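PDB 1K1A: B-cell lymphoma 3 protein from Homo sapiens, which regulates transcription of NF-kappa-B target genes, inhibiting nuclear translocation of the p50 subunit in the cytoplasm and acting as a transcriptional activator in the nucleus. Local coordinates for residues A[55-60]-A[89-94]; A[61-66]-A[99-104]; A[85-90]-A[121-126]; A[94-99]-A[132-137]; A[108-113]-A[138-143]. One frame throughout, in Å; residues are numbered along the deposited sequence. Where two conformers were deposited one is given.

Contact 1: residues A[55-60]-A[89-94]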
# COMPACT_ATOMS: atom_id res chain seq x y z
N ILE A 55 7.15 0.52 -12.90
CA ILE A 55 7.01 -0.89 -13.26
C ILE A 55 8.35 -1.49 -13.71
O ILE A 55 8.63 -2.66 -13.44
CB ILE A 55 5.95 -1.05 -14.37
CG1 ILE A 55 4.53 -0.92 -13.79
CG2 ILE A 55 6.12 -2.37 -15.10
CD1 ILE A 55 3.49 -0.47 -14.80
N THR A 56 9.18 -0.70 -14.37
CA THR A 56 10.49 -1.17 -14.85
C THR A 56 11.54 -1.12 -13.73
O THR A 56 12.62 -1.68 -13.87
CB THR A 56 10.99 -0.32 -16.06
OG1 THR A 56 10.00 -0.28 -17.09
CG2 THR A 56 12.17 -1.00 -16.75
N THR A 57 11.19 -0.46 -12.63
CA THR A 57 12.10 -0.19 -11.51
C THR A 57 13.29 0.69 -11.89
O THR A 57 14.44 0.29 -11.77
CB THR A 57 12.56 -1.48 -10.79
OG1 THR A 57 13.42 -2.25 -11.64
CG2 THR A 57 11.38 -2.39 -10.53
N LEU A 58 13.00 1.91 -12.33
CA LEU A 58 14.02 2.87 -12.72
C LEU A 58 13.89 4.14 -11.90
O LEU A 58 13.32 5.13 -12.37
CB LEU A 58 13.87 3.20 -14.20
CG LEU A 58 14.08 2.05 -15.18
CD1 LEU A 58 13.58 2.43 -16.58
CD2 LEU A 58 15.56 1.66 -15.21
N PRO A 59 14.42 4.13 -10.68
CA PRO A 59 14.29 5.28 -9.77
C PRO A 59 14.80 6.60 -10.38
O PRO A 59 14.18 7.65 -10.19
CB PRO A 59 15.13 4.86 -8.56
CG PRO A 59 16.02 3.76 -9.08
CD PRO A 59 15.18 3.03 -10.07
N SER A 60 15.90 6.56 -11.13
CA SER A 60 16.42 7.79 -11.74
C SER A 60 15.45 8.39 -12.76
O SER A 60 15.37 9.61 -12.90
CB SER A 60 17.76 7.54 -12.42
OG SER A 60 18.77 7.28 -11.46
N HIS A 89 5.07 -3.62 -6.68
CA HIS A 89 6.32 -4.11 -7.27
C HIS A 89 7.44 -4.20 -6.24
O HIS A 89 8.61 -4.34 -6.60
CB HIS A 89 6.75 -3.25 -8.46
CG HIS A 89 5.98 -3.53 -9.71
ND1 HIS A 89 6.43 -4.41 -10.68
CD2 HIS A 89 4.80 -3.05 -10.16
CE1 HIS A 89 5.55 -4.45 -11.67
NE2 HIS A 89 4.55 -3.64 -11.37
N ARG A 90 7.07 -4.11 -4.97
CA ARG A 90 8.04 -4.22 -3.87
C ARG A 90 9.30 -3.38 -4.11
O ARG A 90 10.42 -3.89 -3.97
CB ARG A 90 8.43 -5.68 -3.65
CG ARG A 90 7.26 -6.65 -3.43
CD ARG A 90 7.70 -8.10 -3.25
NE ARG A 90 6.63 -8.97 -2.77
CZ ARG A 90 5.82 -9.67 -3.56
NH1 ARG A 90 5.93 -9.58 -4.88
NH2 ARG A 90 4.87 -10.44 -3.04
N SER A 91 9.13 -2.11 -4.46
CA SER A 91 10.26 -1.26 -4.84
C SER A 91 10.38 -0.04 -3.96
O SER A 91 9.89 1.03 -4.31
CB SER A 91 10.15 -0.85 -6.31
OG SER A 91 11.27 -0.07 -6.71
N PRO A 92 11.04 -0.20 -2.82
CA PRO A 92 11.27 0.91 -1.90
C PRO A 92 12.06 2.07 -2.54
O PRO A 92 11.85 3.21 -2.15
CB PRO A 92 12.12 0.28 -0.79
CG PRO A 92 11.87 -1.18 -0.89
CD PRO A 92 11.58 -1.47 -2.32
N THR A 93 12.95 1.77 -3.48
CA THR A 93 13.74 2.84 -4.09
C THR A 93 12.89 3.71 -5.01
O THR A 93 13.07 4.92 -5.06
CB THR A 93 14.97 2.30 -4.84
OG1 THR A 93 14.56 1.32 -5.80
CG2 THR A 93 15.85 1.51 -3.88
N CYS A 94 11.97 3.09 -5.74
CA CYS A 94 11.08 3.87 -6.59
C CYS A 94 10.10 4.67 -5.74
O CYS A 94 9.76 5.81 -6.07
CB CYS A 94 10.33 2.98 -7.58
SG CYS A 94 11.31 2.51 -9.01
O HOH W 1 9.10 -5.12 -11.08

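Contact 2: residues A[61-66]-A[99-104]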
# COMPACT_ATOMS: atom_id res chain seq x y z
N VAL A 61 14.74 7.53 -13.49
CA VAL A 61 13.76 7.99 -14.46
C VAL A 61 12.54 8.57 -13.75
O VAL A 61 11.97 9.59 -14.17
CB VAL A 61 13.37 6.87 -15.43
CG1 VAL A 61 12.41 7.38 -16.50
CG2 VAL A 61 14.63 6.28 -16.07
N VAL A 62 12.14 7.91 -12.66
CA VAL A 62 11.02 8.39 -11.86
C VAL A 62 11.29 9.83 -11.41
O VAL A 62 10.44 10.70 -11.54
CB VAL A 62 10.82 7.51 -10.61
CG1 VAL A 62 9.85 8.18 -9.63
CG2 VAL A 62 10.33 6.10 -10.99
N ARG A 63 12.49 10.06 -10.89
CA ARG A 63 12.90 11.39 -10.43
C ARG A 63 12.86 12.45 -11.53
O ARG A 63 12.37 13.57 -11.31
CB ARG A 63 14.33 11.33 -9.86
CG ARG A 63 14.46 10.63 -8.50
CD ARG A 63 15.84 10.80 -7.83
NE ARG A 63 15.99 9.94 -6.65
CZ ARG A 63 15.69 10.32 -5.41
NH1 ARG A 63 15.23 11.54 -5.19
NH2 ARG A 63 15.84 9.47 -4.40
N LEU A 64 13.40 12.12 -12.69
CA LEU A 64 13.41 13.03 -13.83
C LEU A 64 11.99 13.41 -14.24
O LEU A 64 11.67 14.59 -14.40
CB LEU A 64 14.14 12.40 -15.03
CG LEU A 64 14.23 13.22 -16.33
CD1 LEU A 64 15.18 12.55 -17.31
CD2 LEU A 64 12.86 13.42 -16.97
N LEU A 65 11.14 12.40 -14.40
CA LEU A 65 9.78 12.61 -14.85
C LEU A 65 8.96 13.43 -13.85
O LEU A 65 8.25 14.35 -14.24
CB LEU A 65 9.08 11.28 -15.14
CG LEU A 65 9.55 10.51 -16.39
CD1 LEU A 65 8.83 9.18 -16.49
CD2 LEU A 65 9.33 11.33 -17.65
N VAL A 66 9.05 13.08 -12.58
CA VAL A 66 8.29 13.81 -11.56
C VAL A 66 8.75 15.26 -11.45
O VAL A 66 7.93 16.18 -11.43
CB VAL A 66 8.36 13.10 -10.20
CG1 VAL A 66 7.64 13.93 -9.13
CG2 VAL A 66 7.72 11.71 -10.33
N LEU A 99 8.32 9.96 -3.54
CA LEU A 99 8.02 10.78 -2.37
C LEU A 99 8.99 11.94 -2.20
O LEU A 99 8.60 13.00 -1.71
CB LEU A 99 7.96 9.93 -1.10
CG LEU A 99 6.96 8.76 -1.07
CD1 LEU A 99 7.05 8.04 0.24
CD2 LEU A 99 5.53 9.22 -1.33
N ASP A 100 10.24 11.76 -2.63
CA ASP A 100 11.24 12.82 -2.53
C ASP A 100 11.11 13.84 -3.67
O ASP A 100 11.44 15.02 -3.49
CB ASP A 100 12.68 12.24 -2.54
CG ASP A 100 13.08 11.60 -1.19
OD1 ASP A 100 12.23 11.49 -0.27
OD2 ASP A 100 14.24 11.18 -0.98
N SER A 101 10.62 13.41 -4.83
CA SER A 101 10.56 14.30 -6.00
C SER A 101 9.27 15.08 -6.15
O SER A 101 9.25 16.14 -6.77
CB SER A 101 10.85 13.53 -7.29
OG SER A 101 12.03 12.75 -7.17
N ALA A 102 8.18 14.56 -5.60
CA ALA A 102 6.88 15.21 -5.76
C ALA A 102 6.83 16.58 -5.10
O ALA A 102 7.38 16.78 -4.02
CB ALA A 102 5.76 14.31 -5.22
N ALA A 103 6.18 17.52 -5.76
CA ALA A 103 5.98 18.84 -5.20
C ALA A 103 5.03 18.76 -4.00
O ALA A 103 4.11 17.94 -3.98
CB ALA A 103 5.44 19.80 -6.25
N PRO A 104 5.27 19.58 -2.98
CA PRO A 104 4.42 19.56 -1.79
C PRO A 104 2.96 19.76 -2.16
O PRO A 104 2.65 20.63 -2.97
CB PRO A 104 4.95 20.75 -0.98
CG PRO A 104 6.39 20.90 -1.43
CD PRO A 104 6.37 20.56 -2.89

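Contact 3: residues A[85-90]-A[121-126]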
# COMPACT_ATOMS: atom_id res chain seq x y z
N LEU A 85 1.75 1.42 -7.47
CA LEU A 85 2.55 0.55 -8.34
C LEU A 85 3.91 0.25 -7.73
O LEU A 85 4.41 -0.88 -7.85
CB LEU A 85 2.71 1.16 -9.73
CG LEU A 85 1.44 1.21 -10.59
CD1 LEU A 85 1.72 1.93 -11.90
CD2 LEU A 85 0.92 -0.21 -10.86
N ALA A 86 4.52 1.23 -7.07
CA ALA A 86 5.79 1.01 -6.38
C ALA A 86 5.63 -0.05 -5.29
O ALA A 86 6.50 -0.90 -5.11
CB ALA A 86 6.35 2.30 -5.80
N CYS A 87 4.49 -0.03 -4.59
CA CYS A 87 4.25 -1.04 -3.55
C CYS A 87 3.92 -2.45 -4.10
O CYS A 87 4.40 -3.45 -3.58
CB CYS A 87 3.21 -0.56 -2.54
SG CYS A 87 3.68 0.93 -1.64
N GLU A 88 3.11 -2.55 -5.15
CA GLU A 88 2.85 -3.87 -5.68
C GLU A 88 4.12 -4.47 -6.31
O GLU A 88 4.26 -5.68 -6.40
CB GLU A 88 1.65 -3.90 -6.63
CG GLU A 88 1.83 -3.11 -7.91
CD GLU A 88 0.72 -3.38 -8.92
OE1 GLU A 88 0.43 -4.56 -9.19
OE2 GLU A 88 0.13 -2.41 -9.43
N HIS A 89 5.07 -3.62 -6.68
CA HIS A 89 6.32 -4.11 -7.27
C HIS A 89 7.44 -4.20 -6.24
O HIS A 89 8.61 -4.34 -6.60
CB HIS A 89 6.75 -3.25 -8.46
CG HIS A 89 5.98 -3.53 -9.71
ND1 HIS A 89 6.43 -4.41 -10.68
CD2 HIS A 89 4.80 -3.05 -10.16
CE1 HIS A 89 5.55 -4.45 -11.67
NE2 HIS A 89 4.55 -3.64 -11.37
N ARG A 90 7.07 -4.11 -4.97
CA ARG A 90 8.04 -4.22 -3.87
C ARG A 90 9.30 -3.38 -4.11
O ARG A 90 10.42 -3.89 -3.97
CB ARG A 90 8.43 -5.68 -3.65
CG ARG A 90 7.26 -6.65 -3.43
CD ARG A 90 7.70 -8.10 -3.25
NE ARG A 90 6.63 -8.97 -2.77
CZ ARG A 90 5.82 -9.67 -3.56
NH1 ARG A 90 5.93 -9.58 -4.88
NH2 ARG A 90 4.87 -10.44 -3.04
N HIS A 121 -2.26 -0.68 2.19
CA HIS A 121 -2.90 -2.00 2.10
C HIS A 121 -2.11 -2.91 1.16
O HIS A 121 -1.82 -4.05 1.49
CB HIS A 121 -4.34 -1.90 1.59
CG HIS A 121 -5.30 -1.28 2.56
ND1 HIS A 121 -5.71 -1.92 3.71
CD2 HIS A 121 -5.96 -0.10 2.53
CE1 HIS A 121 -6.57 -1.15 4.36
NE2 HIS A 121 -6.73 -0.03 3.67
N VAL A 122 -1.80 -2.39 -0.03
CA VAL A 122 -1.01 -3.14 -1.01
C VAL A 122 0.34 -3.57 -0.44
O VAL A 122 0.73 -4.73 -0.55
CB VAL A 122 -0.79 -2.32 -2.29
CG1 VAL A 122 0.16 -3.05 -3.23
CG2 VAL A 122 -2.12 -2.04 -2.99
N ALA A 123 1.04 -2.63 0.19
CA ALA A 123 2.35 -2.93 0.76
C ALA A 123 2.28 -4.04 1.83
O ALA A 123 3.12 -4.95 1.85
CB ALA A 123 2.99 -1.66 1.34
N VAL A 124 1.30 -3.93 2.71
CA VAL A 124 1.14 -4.92 3.79
C VAL A 124 0.88 -6.30 3.19
O VAL A 124 1.45 -7.30 3.64
CB VAL A 124 0.02 -4.51 4.76
CG1 VAL A 124 -0.35 -5.67 5.72
CG2 VAL A 124 0.42 -3.27 5.54
N ASN A 125 0.06 -6.33 2.14
CA ASN A 125 -0.24 -7.57 1.44
C ASN A 125 0.98 -8.24 0.79
O ASN A 125 1.06 -9.46 0.74
CB ASN A 125 -1.37 -7.35 0.43
CG ASN A 125 -2.72 -7.20 1.10
OD1 ASN A 125 -2.89 -7.56 2.27
ND2 ASN A 125 -3.70 -6.66 0.37
N THR A 126 1.94 -7.44 0.33
CA THR A 126 3.18 -8.00 -0.19
C THR A 126 4.08 -8.37 0.99
O THR A 126 5.06 -9.09 0.82
CB THR A 126 3.93 -7.01 -1.09
OG1 THR A 126 4.48 -5.95 -0.29
CG2 THR A 126 3.00 -6.31 -2.07
O HOH W 2 5.62 -3.60 -1.20

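Contact 4: residues A[94-99]-A[132-137]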
# COMPACT_ATOMS: atom_id res chain seq x y z
N CYS A 94 11.97 3.09 -5.74
CA CYS A 94 11.08 3.87 -6.59
C CYS A 94 10.10 4.67 -5.74
O CYS A 94 9.76 5.81 -6.07
CB CYS A 94 10.33 2.98 -7.58
SG CYS A 94 11.31 2.51 -9.01
N LEU A 95 9.66 4.08 -4.64
CA LEU A 95 8.75 4.78 -3.74
C LEU A 95 9.46 5.99 -3.14
O LEU A 95 8.88 7.07 -3.04
CB LEU A 95 8.24 3.85 -2.64
CG LEU A 95 7.26 4.46 -1.63
CD1 LEU A 95 6.03 5.03 -2.35
CD2 LEU A 95 6.85 3.41 -0.60
N ARG A 96 10.71 5.80 -2.75
CA ARG A 96 11.51 6.89 -2.22
C ARG A 96 11.70 7.97 -3.28
O ARG A 96 11.58 9.15 -2.99
CB ARG A 96 12.86 6.37 -1.74
CG ARG A 96 13.66 7.39 -0.94
CD ARG A 96 14.92 6.82 -0.31
NE ARG A 96 14.62 5.91 0.79
CZ ARG A 96 14.35 6.32 2.03
NH1 ARG A 96 14.33 7.61 2.32
NH2 ARG A 96 14.10 5.43 2.98
N ALA A 97 12.00 7.57 -4.51
CA ALA A 97 12.19 8.55 -5.57
C ALA A 97 10.93 9.40 -5.78
O ALA A 97 11.00 10.61 -5.97
CB ALA A 97 12.61 7.87 -6.86
N LEU A 98 9.76 8.75 -5.71
CA LEU A 98 8.49 9.44 -5.90
C LEU A 98 8.22 10.43 -4.77
O LEU A 98 7.92 11.59 -5.01
CB LEU A 98 7.35 8.42 -5.96
CG LEU A 98 7.03 7.75 -7.28
CD1 LEU A 98 6.11 6.54 -7.03
CD2 LEU A 98 6.36 8.74 -8.22
N LEU A 99 8.32 9.96 -3.54
CA LEU A 99 8.02 10.78 -2.37
C LEU A 99 8.99 11.94 -2.20
O LEU A 99 8.60 13.00 -1.71
CB LEU A 99 7.96 9.93 -1.10
CG LEU A 99 6.96 8.76 -1.07
CD1 LEU A 99 7.05 8.04 0.24
CD2 LEU A 99 5.53 9.22 -1.33
N VAL A 132 6.34 -0.67 3.63
CA VAL A 132 5.43 -0.35 4.71
C VAL A 132 6.04 0.73 5.59
O VAL A 132 5.41 1.76 5.86
CB VAL A 132 5.03 -1.60 5.56
CG1 VAL A 132 4.24 -1.21 6.79
CG2 VAL A 132 4.23 -2.58 4.70
N GLN A 133 7.28 0.52 6.02
CA GLN A 133 7.95 1.48 6.88
C GLN A 133 8.01 2.87 6.27
O GLN A 133 7.67 3.85 6.92
CB GLN A 133 9.37 1.01 7.24
CG GLN A 133 10.01 1.88 8.33
CD GLN A 133 11.36 1.37 8.79
OE1 GLN A 133 11.48 0.21 9.20
NE2 GLN A 133 12.36 2.24 8.75
N LEU A 134 8.43 2.95 5.02
CA LEU A 134 8.58 4.25 4.38
C LEU A 134 7.22 4.97 4.25
O LEU A 134 7.12 6.15 4.55
CB LEU A 134 9.24 4.10 3.02
CG LEU A 134 9.46 5.37 2.21
CD1 LEU A 134 10.30 6.37 3.01
CD2 LEU A 134 10.11 5.01 0.87
N LEU A 135 6.19 4.25 3.81
CA LEU A 135 4.86 4.84 3.73
C LEU A 135 4.45 5.46 5.08
O LEU A 135 3.96 6.58 5.14
CB LEU A 135 3.82 3.79 3.30
CG LEU A 135 3.90 3.33 1.84
CD1 LEU A 135 3.01 2.13 1.63
CD2 LEU A 135 3.53 4.47 0.87
N LEU A 136 4.65 4.70 6.15
CA LEU A 136 4.27 5.15 7.48
C LEU A 136 5.09 6.36 7.95
O LEU A 136 4.58 7.23 8.66
CB LEU A 136 4.39 4.00 8.49
CG LEU A 136 3.40 2.85 8.25
CD1 LEU A 136 3.70 1.70 9.19
CD2 LEU A 136 1.94 3.33 8.43
N GLU A 137 6.36 6.40 7.55
CA GLU A 137 7.24 7.51 7.94
C GLU A 137 6.86 8.78 7.18
O GLU A 137 7.15 9.89 7.63
CB GLU A 137 8.70 7.15 7.65
CG GLU A 137 9.31 6.15 8.62
CD GLU A 137 10.70 5.72 8.21
OE1 GLU A 137 11.03 5.82 7.01
OE2 GLU A 137 11.46 5.27 9.09
O HOH W 3 12.41 4.32 5.56

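Contact 5: residues A[108-113]-A[138-143]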
# COMPACT_ATOMS: atom_id res chain seq x y z
N ASP A 108 -0.94 12.24 -2.67
CA ASP A 108 -1.82 11.89 -1.55
C ASP A 108 -1.74 10.40 -1.29
O ASP A 108 -2.17 9.60 -2.12
CB ASP A 108 -3.27 12.28 -1.89
CG ASP A 108 -4.19 12.30 -0.67
OD1 ASP A 108 -3.87 11.65 0.36
OD2 ASP A 108 -5.25 12.95 -0.66
N LEU A 109 -1.20 10.02 -0.15
CA LEU A 109 -1.04 8.59 0.15
C LEU A 109 -2.34 7.92 0.55
O LEU A 109 -2.39 6.70 0.75
CB LEU A 109 0.05 8.36 1.21
CG LEU A 109 1.48 8.71 0.78
CD1 LEU A 109 2.43 8.66 1.97
CD2 LEU A 109 1.98 7.81 -0.35
N GLU A 110 -3.40 8.70 0.66
CA GLU A 110 -4.70 8.11 0.99
C GLU A 110 -5.48 7.72 -0.27
O GLU A 110 -6.62 7.26 -0.19
CB GLU A 110 -5.51 9.05 1.88
CG GLU A 110 -4.90 9.21 3.26
CD GLU A 110 -4.20 7.96 3.75
OE1 GLU A 110 -3.00 8.04 4.09
OE2 GLU A 110 -4.84 6.88 3.80
N ALA A 111 -4.85 7.88 -1.43
CA ALA A 111 -5.46 7.49 -2.71
C ALA A 111 -5.98 6.05 -2.69
O ALA A 111 -5.30 5.14 -2.23
CB ALA A 111 -4.46 7.68 -3.86
N ARG A 112 -7.18 5.85 -3.23
CA ARG A 112 -7.78 4.51 -3.28
C ARG A 112 -7.85 4.01 -4.73
O ARG A 112 -8.35 4.72 -5.60
CB ARG A 112 -9.19 4.51 -2.67
CG ARG A 112 -9.32 5.24 -1.31
CD ARG A 112 -8.46 4.66 -0.21
NE ARG A 112 -8.55 5.40 1.06
CZ ARG A 112 -9.53 5.25 1.94
NH1 ARG A 112 -10.52 4.42 1.70
NH2 ARG A 112 -9.52 5.95 3.08
N ASN A 113 -7.33 2.81 -4.99
CA ASN A 113 -7.44 2.24 -6.34
C ASN A 113 -8.86 1.74 -6.57
O ASN A 113 -9.69 1.79 -5.66
CB ASN A 113 -6.38 1.15 -6.63
CG ASN A 113 -6.51 -0.07 -5.71
OD1 ASN A 113 -7.54 -0.31 -5.10
ND2 ASN A 113 -5.44 -0.87 -5.65
N ARG A 138 6.20 8.61 6.04
CA ARG A 138 5.85 9.77 5.22
C ARG A 138 4.39 10.22 5.32
O ARG A 138 3.93 11.01 4.50
CB ARG A 138 6.28 9.56 3.77
CG ARG A 138 7.78 9.32 3.61
CD ARG A 138 8.67 10.44 4.13
NE ARG A 138 10.09 10.14 3.91
CZ ARG A 138 10.78 10.52 2.84
NH1 ARG A 138 10.20 11.24 1.88
NH2 ARG A 138 12.06 10.19 2.72
N GLY A 139 3.67 9.70 6.30
CA GLY A 139 2.33 10.19 6.58
C GLY A 139 1.12 9.33 6.22
O GLY A 139 -0.02 9.78 6.41
N ALA A 140 1.33 8.12 5.70
CA ALA A 140 0.20 7.24 5.37
C ALA A 140 -0.63 6.91 6.61
O ALA A 140 -0.08 6.62 7.68
CB ALA A 140 0.69 5.97 4.71
N ASP A 141 -1.95 6.97 6.47
CA ASP A 141 -2.87 6.70 7.56
C ASP A 141 -2.85 5.20 7.87
O ASP A 141 -3.29 4.38 7.06
CB ASP A 141 -4.29 7.14 7.18
CG ASP A 141 -5.23 7.20 8.37
OD1 ASP A 141 -4.97 6.51 9.38
OD2 ASP A 141 -6.25 7.93 8.39
N ILE A 142 -2.30 4.85 9.03
CA ILE A 142 -2.13 3.45 9.42
C ILE A 142 -3.44 2.72 9.70
O ILE A 142 -3.47 1.48 9.71
CB ILE A 142 -1.18 3.34 10.63
CG1 ILE A 142 -0.76 1.89 10.84
CG2 ILE A 142 -1.86 3.92 11.89
CD1 ILE A 142 0.43 1.72 11.75
N ASP A 143 -4.51 3.47 9.93
CA ASP A 143 -5.81 2.87 10.25
C ASP A 143 -6.81 2.99 9.09
O ASP A 143 -7.99 2.66 9.25
CB ASP A 143 -6.42 3.53 11.50
CG ASP A 143 -5.62 3.27 12.77
OD1 ASP A 143 -5.24 2.11 13.05
OD2 ASP A 143 -5.34 4.18 13.58
O HOH W 4 -3.18 4.33 4.37
O HOH W 5 -1.85 10.32 4.30

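Contact 1: residues A[55-60]-A[89-94]
Ile55, Thr57 and Pro59 meet His89 and Cys94 in a partly buried, mainly van der Waals contact between the helix-helix turns of ANK 2 and ANK 3, consecutive units of the ankyrin repeat domain. Each turn has a Schellman motif, with Thr57 and Arg90 at positive phi, so like is laid against like. Contact is made at two points. At the first, the imidazole of His89 lies flat against Ile55, whose CA sits over the ring face, 4.2 Å from the centroid and only 11° off the normal, a CH-pi arrangement. Ile55 CG1, turned beside its own backbone N (chi1 -77°), adds a contact of 3.6 Å to His89 NE2. At the second, Cys94 SG lies against the start of helix 59-67, 3.8 Å from Thr57 CA and 4.0 Å from Pro59 CD. The chains run close here, with Pro59 CA 4.7 Å from Cys94 CA. Ser91, the N-cap of helix 92-101, caps the helix start through a weak bond from Cys94 N to Ser91 OG. Polar linkage between the segments goes through one water, 2.8 Å from His89 ND1 and more weakly bonded to Ile55 O. The chemistry thus implies a joint set by shape, with sulfur and ring packed on the facing turn and a solvent molecule bridging the polar atoms.

Contact 2: residues A[61-66]-A[99-104]
Val66 and Ser101 form the tight half of this contact, while Arg63 and Asp100 form its loose half at the surface. Val66 CG1 stands anti to its backbone N (chi1 176°) and comes up against the last turn of helix 92-101, 3.6 Å from Ser101 C and 3.7 Å from Ser101 CB. It continues onto the start of the following loop, where Ala102 N is also 3.6 Å from Val66 CG1. Leu50 and Leu98 touch the same valine, so this side belongs to the buried interior. Ser101 marks the border. Its OG lies 3.5 Å from Arg63 CG, yet its hydrogen bond goes back to Ala97 O in its own helix, so the hydroxyl is satisfied while it touches the aliphatic part of Arg63. Beyond it the packing relaxes. The Arg63 chain is extended from CG to NE and lies beside Asp100, pointing the same way, with NH1 3.7 Å from Asp100 CB. The charged ends do not close into a salt bridge: Arg63 NH2 is 4.1 Å from Asp100 OD2, and the guanidinium and carboxylate planes are 54° apart. Asp100 instead spends OD1 on a salt bridge to Arg138, so any attraction to Arg63 is probably a diffuse one on the exposed side of the contact. Apolar packing inside and loosely placed charges at the surface illustrate how the second helices of adjacent repeats, here ANK 2 and ANK 3, stack side by side in an ankyrin solenoid.

Contact 3: residues A[85-90]-A[121-126]
Cys87 packs against Ala123 where the first helices of ANK 3 and ANK 4 stack in the ankyrin array, their CA atoms just 5.1 Å apart. Small residues permit this closeness: Cys87 SG rests 4.0 Å from Ala123 CB. Beside them Val122 pushes CG1, anti to its backbone N, against the last turn of helix 82-88, where it lies 3.6 Å from Glu88 N and 3.8 Å from Glu88 CB. Thr126 carries the other half. Its methyl, CG2, approaches Cys87 O to 3.5 Å, while OG1 takes the crowded position between the backbone N and the carbonyl carbon (chi1 71°). From there OG1 donates to Ala123 O at 2.7 Å and accepts from Cys128 N. A bridging water gives it a third bond, donating both to Thr126 OG1, at 2.8 Å, and to Cys87 O, at 2.7 Å, which is also bonded by Arg90 N in the Schellman turn. The extended Arg90 side chain and Thr126 slide past each other in opposite directions, with NE closest to Thr126 CB. The pair sits mid-stack: Leu135 of helix 129-137 touches both Cys87 and Ala123 from the second-helix layer, Leu85 and Ala86 pack on helix 49-55, and Val124 packs on helix 153-159.

Contact 4: residues A[94-99]-A[132-137]
Leu134 meets Leu95, Arg96 and Leu99, and this leucine gives up more surface to the contact than any other residue in it. The helices it joins run nearly parallel, their short segments 10.6 Å apart at closest approach and inclined by 16°. Apolar packing comes first. Leu95 and Leu134 both hold CG anti to the backbone N, which sends CG toward the facing helix, and they slide past each other in opposite directions with Leu95 CG 3.8 Å from Leu134 CD2. Leu135 crosses Leu95 at about a right angle, its CD2 3.8 Å from Leu95 CD2. Leu99 instead reaches toward Leu134 tip to tip, CD1 to CG at 4.1 Å. A second kind of interaction sets a charged group on an apolar one: the Arg96 chain bends at chi3 (-71°), and its guanidinium has Leu134 CD1 over one face, 3.9 Å from NH2. The third kind is polar and lies at the outer edge. Within helix 129-137, Gln133 NE2 holds Glu137 by donating to its OE2 at 3.2 Å from above the carboxylate plane, and a water donating to Glu137 OE1 makes the link to Arg96, accepting a weak bond from NH2. This weak water bridge links groups of opposite charge; Arg138, close to Arg96, has its salt bridge with Asp100. In the wider stack, Ala97 and Leu98 turn to helix 59-67, Leu95 also touches helix 82-88, and Val132 and Leu135 pack on helix 119-126, so the pair ties both helix layers of ANK 3 and ANK 4 together.

Contact 5: residues A[108-113]-A[138-143]
The Glu110 chain is bent at chi2 (-33°), which turns CD toward Asp141; OE1 then meets Asp141 N, while Leu109, with CG anti to its carbonyl carbon (chi1 -66°), sends CG toward 138-143, where CD1 touches Ala140. The carboxylate makes the polar half of the contact. Asp141 N donates to Glu110 OE1 over 2.8 Å in a nearly straight bond of 167°, coming from above the carboxylate plane. A water donating to the same oxygen, 2.6 Å from OE1, also donates to Gly139 O, and a second water joins Glu110 OE2 to Asp141 O. Between its two oxygens the glutamate thus collects three bonds, and Asp141 CB lies 3.4 Å from OE2, so the group is fitted closely against the chain. The Asp141 carboxylate itself turns aside to close an Asx turn with Asp143 N. Asp108 does the same for Glu110 N, in the type I turn that presents both Leu109 and Glu110. Apolar contact comes from Leu109 CD1, which sits 3.8 Å from Arg138 O and 4.2 Å from Ala140 CB. The lesson of the example is that one acid, by accepting a backbone N-H and two waters, can join the two loops by polar bonds, beside the apolar contact of Leu109. These are the loops that follow helices 92-101 and 129-137, at the ends of ANK 3 and ANK 4. Leu109 packs on Leu99 and Leu135, Ala140 also touches Leu135, and Arg138 reaches back to Asp100 in a salt bridge.

The five contacts join ANK 2 to ANK 3 (contacts 1 and 2) and ANK 3 to ANK 4 (contacts 3 to 5). Contacts 1 and 2, centres 12 Å apart, pair helices 59-67 and 92-101, the first at their N-terminal ends and the turns before, the second toward their C-terminal ends. Contact 4 uses the flank of helix 92-101 that faces helix 129-137, while Leu98 CG of its segment packs 3.7 Å from Val62 CG1 of contact 2. Contact 3 joins the first helices of the same repeats and meets contact 4 where Cys87 SG approaches Leu135 CD1 to 3.6 Å. Contact 5 lies in the loops, its Arg138 NH1 3.0 Å from Asp100 OD1 of contact 2.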